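Local atomic coordinates of succinoglycan biosynthesis protein (Bacillus cereus ATCC 14579, PDB entry 2QGM), a protein that is named for succinoglycan biosynthesis and, as an erythromycin esterase family member, probably acts as a hydrolase. Residues 66-71 against 102-107. Sequence-based numbering, arbitrary orientation.
Sequences PLKKMI and TEMGFT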
ATOM      1  N   PRO A  66     -15.279 -16.403   5.494  1.00 22.14           N
ATOM      2  CA  PRO A  66     -14.900 -16.036   6.863  1.00 21.50           C
ATOM      3  C   PRO A  66     -14.319 -14.622   6.893  1.00 21.44           C
ATOM      4  O   PRO A  66     -14.393 -13.937   7.908  1.00 20.23           O
ATOM      5  CB  PRO A  66     -13.861 -17.091   7.225  1.00 22.36           C
ATOM      6  CG  PRO A  66     -14.330 -18.284   6.478  1.00 23.37           C
ATOM      7  CD  PRO A  66     -14.693 -17.702   5.120  1.00 21.20           C
ATOM      8  N   LEU A  67     -13.757 -14.193   5.765  1.00 18.87           N
ATOM      9  CA  LEU A  67     -13.153 -12.871   5.670  1.00 19.68           C
ATOM     10  C   LEU A  67     -14.172 -11.738   5.744  1.00 19.63           C
ATOM     11  O   LEU A  67     -13.894 -10.681   6.320  1.00 19.64           O
ATOM     12  CB  LEU A  67     -12.344 -12.741   4.375  1.00 19.57           C
ATOM     13  CG  LEU A  67     -11.574 -11.424   4.197  1.00 18.58           C
ATOM     14  CD1 LEU A  67     -10.514 -11.299   5.285  1.00 18.17           C
ATOM     15  CD2 LEU A  67     -10.942 -11.377   2.814  1.00 19.99           C
ATOM     16  N   LYS A  68     -15.351 -11.955   5.167  1.00 19.05           N
ATOM     17  CA  LYS A  68     -16.402 -10.940   5.180  1.00 20.63           C
ATOM     18  C   LYS A  68     -16.846 -10.698   6.615  1.00 20.53           C
ATOM     19  O   LYS A  68     -17.131  -9.566   7.004  1.00 20.31           O
ATOM     20  CB  LYS A  68     -17.603 -11.393   4.335  1.00 20.92           C
ATOM     21  CG  LYS A  68     -18.720 -10.352   4.249  1.00 24.91           C
ATOM     22  CD  LYS A  68     -19.807 -10.758   3.254  1.00 27.11           C
ATOM     23  CE  LYS A  68     -20.889  -9.689   3.161  1.00 28.98           C
ATOM     24  NZ  LYS A  68     -21.925 -10.006   2.136  1.00 31.06           N
ATOM     25  N   LYS A  69     -16.884 -11.776   7.391  1.00 22.88           N
ATOM     26  CA  LYS A  69     -17.291 -11.724   8.783  1.00 24.64           C
ATOM     27  C   LYS A  69     -16.239 -11.022   9.631  1.00 24.52           C
ATOM     28  O   LYS A  69     -16.565 -10.331  10.598  1.00 24.85           O
ATOM     29  CB  LYS A  69     -17.552 -13.143   9.299  1.00 27.68           C
ATOM     30  CG  LYS A  69     -18.442 -13.956   8.355  1.00 31.09           C
ATOM     31  CD  LYS A  69     -18.968 -15.235   8.983  1.00 34.61           C
ATOM     32  CE  LYS A  69     -17.864 -16.234   9.278  1.00 35.54           C
ATOM     33  NZ  LYS A  69     -18.450 -17.478   9.851  1.00 38.66           N
HETATM   34  N   MSE A  70     -14.973 -11.187   9.262  1.00 21.48           N
HETATM   35  CA  MSE A  70     -13.877 -10.546   9.994  1.00 20.41           C
HETATM   36  C   MSE A  70     -13.863  -9.039   9.757  1.00 20.40           C
HETATM   37  O   MSE A  70     -13.737  -8.245  10.697  1.00 18.33           O
HETATM   38  CB  MSE A  70     -12.520 -11.100   9.539  1.00 20.62           C
HETATM   39  CG  MSE A  70     -12.245 -12.559   9.865  1.00 19.79           C
HETATM   40 SE   MSE A  70     -10.582 -13.140   9.062  1.00 27.75          SE
HETATM   41  CE  MSE A  70     -10.779 -15.043   9.272  1.00 19.16           C
ATOM     42  N   ILE A  71     -13.969  -8.652   8.487  1.00 20.52           N
ATOM     43  CA  ILE A  71     -13.932  -7.245   8.106  1.00 20.24           C
ATOM     44  C   ILE A  71     -15.127  -6.469   8.625  1.00 21.16           C
ATOM     45  O   ILE A  71     -14.995  -5.314   9.035  1.00 20.54           O
ATOM     46  CB  ILE A  71     -13.883  -7.073   6.570  1.00 22.28           C
ATOM     47  CG1 ILE A  71     -12.697  -7.849   5.991  1.00 23.64           C
ATOM     48  CG2 ILE A  71     -13.748  -5.600   6.212  1.00 20.21           C
ATOM     49  CD1 ILE A  71     -11.374  -7.473   6.584  1.00 25.74           C
ATOM     50  N   THR A 102     -16.134  -7.117  -5.591  1.00 16.20           N
ATOM     51  CA  THR A 102     -17.337  -7.809  -6.028  1.00 18.69           C
ATOM     52  C   THR A 102     -18.324  -8.258  -4.949  1.00 19.52           C
ATOM     53  O   THR A 102     -19.529  -8.315  -5.209  1.00 20.08           O
ATOM     54  CB  THR A 102     -16.978  -9.045  -6.868  1.00 20.00           C
ATOM     55  OG1 THR A 102     -16.245  -9.967  -6.056  1.00 19.72           O
ATOM     56  CG2 THR A 102     -16.137  -8.659  -8.069  1.00 21.74           C
ATOM     57  N   GLU A 103     -17.836  -8.581  -3.756  1.00 18.50           N
ATOM     58  CA  GLU A 103     -18.711  -9.063  -2.680  1.00 19.65           C
ATOM     59  C   GLU A 103     -18.891  -8.132  -1.473  1.00 20.36           C
ATOM     60  O   GLU A 103     -19.839  -8.296  -0.701  1.00 20.96           O
ATOM     61  CB  GLU A 103     -18.203 -10.424  -2.173  1.00 22.39           C
ATOM     62  CG  GLU A 103     -18.190 -11.547  -3.212  1.00 23.45           C
ATOM     63  CD  GLU A 103     -19.563 -11.813  -3.814  1.00 25.48           C
ATOM     64  OE1 GLU A 103     -20.564 -11.725  -3.078  1.00 26.92           O
ATOM     65  OE2 GLU A 103     -19.639 -12.122  -5.019  1.00 27.50           O
HETATM   66  N   MSE A 104     -18.000  -7.155  -1.309  1.00 19.08           N
HETATM   67  CA  MSE A 104     -18.093  -6.265  -0.160  1.00 17.50           C
HETATM   68  C   MSE A 104     -18.184  -4.769  -0.451  1.00 17.96           C
HETATM   69  O   MSE A 104     -18.051  -3.944   0.453  1.00 17.42           O
HETATM   70  CB  MSE A 104     -16.923  -6.541   0.790  1.00 19.09           C
HETATM   71  CG  MSE A 104     -16.983  -7.919   1.426  1.00 21.57           C
HETATM   72 SE   MSE A 104     -15.685  -8.130   2.823  1.00 28.78          SE
HETATM   73  CE  MSE A 104     -16.459  -6.918   4.115  1.00 24.68           C
ATOM     74  N   GLY A 105     -18.402  -4.421  -1.713  1.00 17.19           N
ATOM     75  CA  GLY A 105     -18.538  -3.023  -2.082  1.00 17.37           C
ATOM     76  C   GLY A 105     -17.334  -2.114  -1.930  1.00 17.10           C
ATOM     77  O   GLY A 105     -17.502  -0.930  -1.639  1.00 17.59           O
ATOM     78  N   PHE A 106     -16.123  -2.642  -2.097  1.00 14.08           N
ATOM     79  CA  PHE A 106     -14.947  -1.789  -2.013  1.00 14.68           C
ATOM     80  C   PHE A 106     -14.776  -1.162  -3.391  1.00 14.87           C
ATOM     81  O   PHE A 106     -14.950  -1.831  -4.409  1.00 15.51           O
ATOM     82  CB  PHE A 106     -13.727  -2.598  -1.564  1.00 11.50           C
ATOM     83  CG  PHE A 106     -13.634  -2.741  -0.067  1.00 13.10           C
ATOM     84  CD1 PHE A 106     -12.833  -1.881   0.679  1.00 12.61           C
ATOM     85  CD2 PHE A 106     -14.405  -3.691   0.602  1.00 14.29           C
ATOM     86  CE1 PHE A 106     -12.800  -1.964   2.081  1.00 15.42           C
ATOM     87  CE2 PHE A 106     -14.385  -3.790   2.001  1.00 15.51           C
ATOM     88  CZ  PHE A 106     -13.581  -2.924   2.740  1.00 14.37           C
ATOM     89  N   THR A 107     -14.445   0.125  -3.420  1.00 13.79           N
ATOM     90  CA  THR A 107     -14.353   0.852  -4.685  1.00 14.90           C
ATOM     91  C   THR A 107     -13.097   1.679  -4.929  1.00 14.04           C
ATOM     92  O   THR A 107     -12.745   1.964  -6.072  1.00 16.75           O
ATOM     93  CB  THR A 107     -15.558   1.781  -4.806  1.00 16.24           C
ATOM     94  OG1 THR A 107     -15.648   2.578  -3.616  1.00 17.96           O
ATOM     95  CG2 THR A 107     -16.845   0.971  -4.959  1.00 18.36           C
TER
HETATM   96  O   HOH W   1     -20.937 -11.516  -0.121  1.00 37.88           O
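Selenomethionine Met-104 reaches across from the C-terminal part of helix 87-104 and meets helix 65-71 with its selenium and terminal methyl. SE of Met-104 lies 3.7 Å from CA of Lys-68, near enough to touch the backbone of that helix as well as its side chains. A bend at chi3 (69°) sets CE of Met-104 against Ile-71, 3.6 Å from CB and 3.7 Å from CG2 of Ile-71. Alongside runs Lys-68, with CG anti to its backbone N (chi1 -177°) and the rest of the chain extended; the two side chains run antiparallel past one another, Lys-68 CG 4.0 Å from Met-104 SE. The extended chain brings the ammonium group near Glu-103, though Lys-68 NZ stays 5.7 Å from Glu-103 OE1, and one water bridges the gap. The water accepts from Lys-68 NZ at 2.9 Å and donates to Glu-103 OE1 at 3.0 Å, with a weak further bond to Glu-103 O. The opposite charges probably favour this bridge at the exposed margin of an otherwise apolar contact. In the fold, the contact joins two helices that each precede a parallel strand of the central mixed sheet, 76-79 and 108-111. Gly-105, with positive phi (66°), is the first residue to leave helical backbone angles and leads into Phe-106; CB of Met-104 lies in the plane of the Phe-106 ring, at its edge, and Ile-71 CG2 meets the ring obliquely at CZ. Farther out, Tyr-99 touches both Lys-68 and Met-104, Leu-100 packs on Phe-106, and Lys-300 NZ is hydrogen-bonded to Met-104 O.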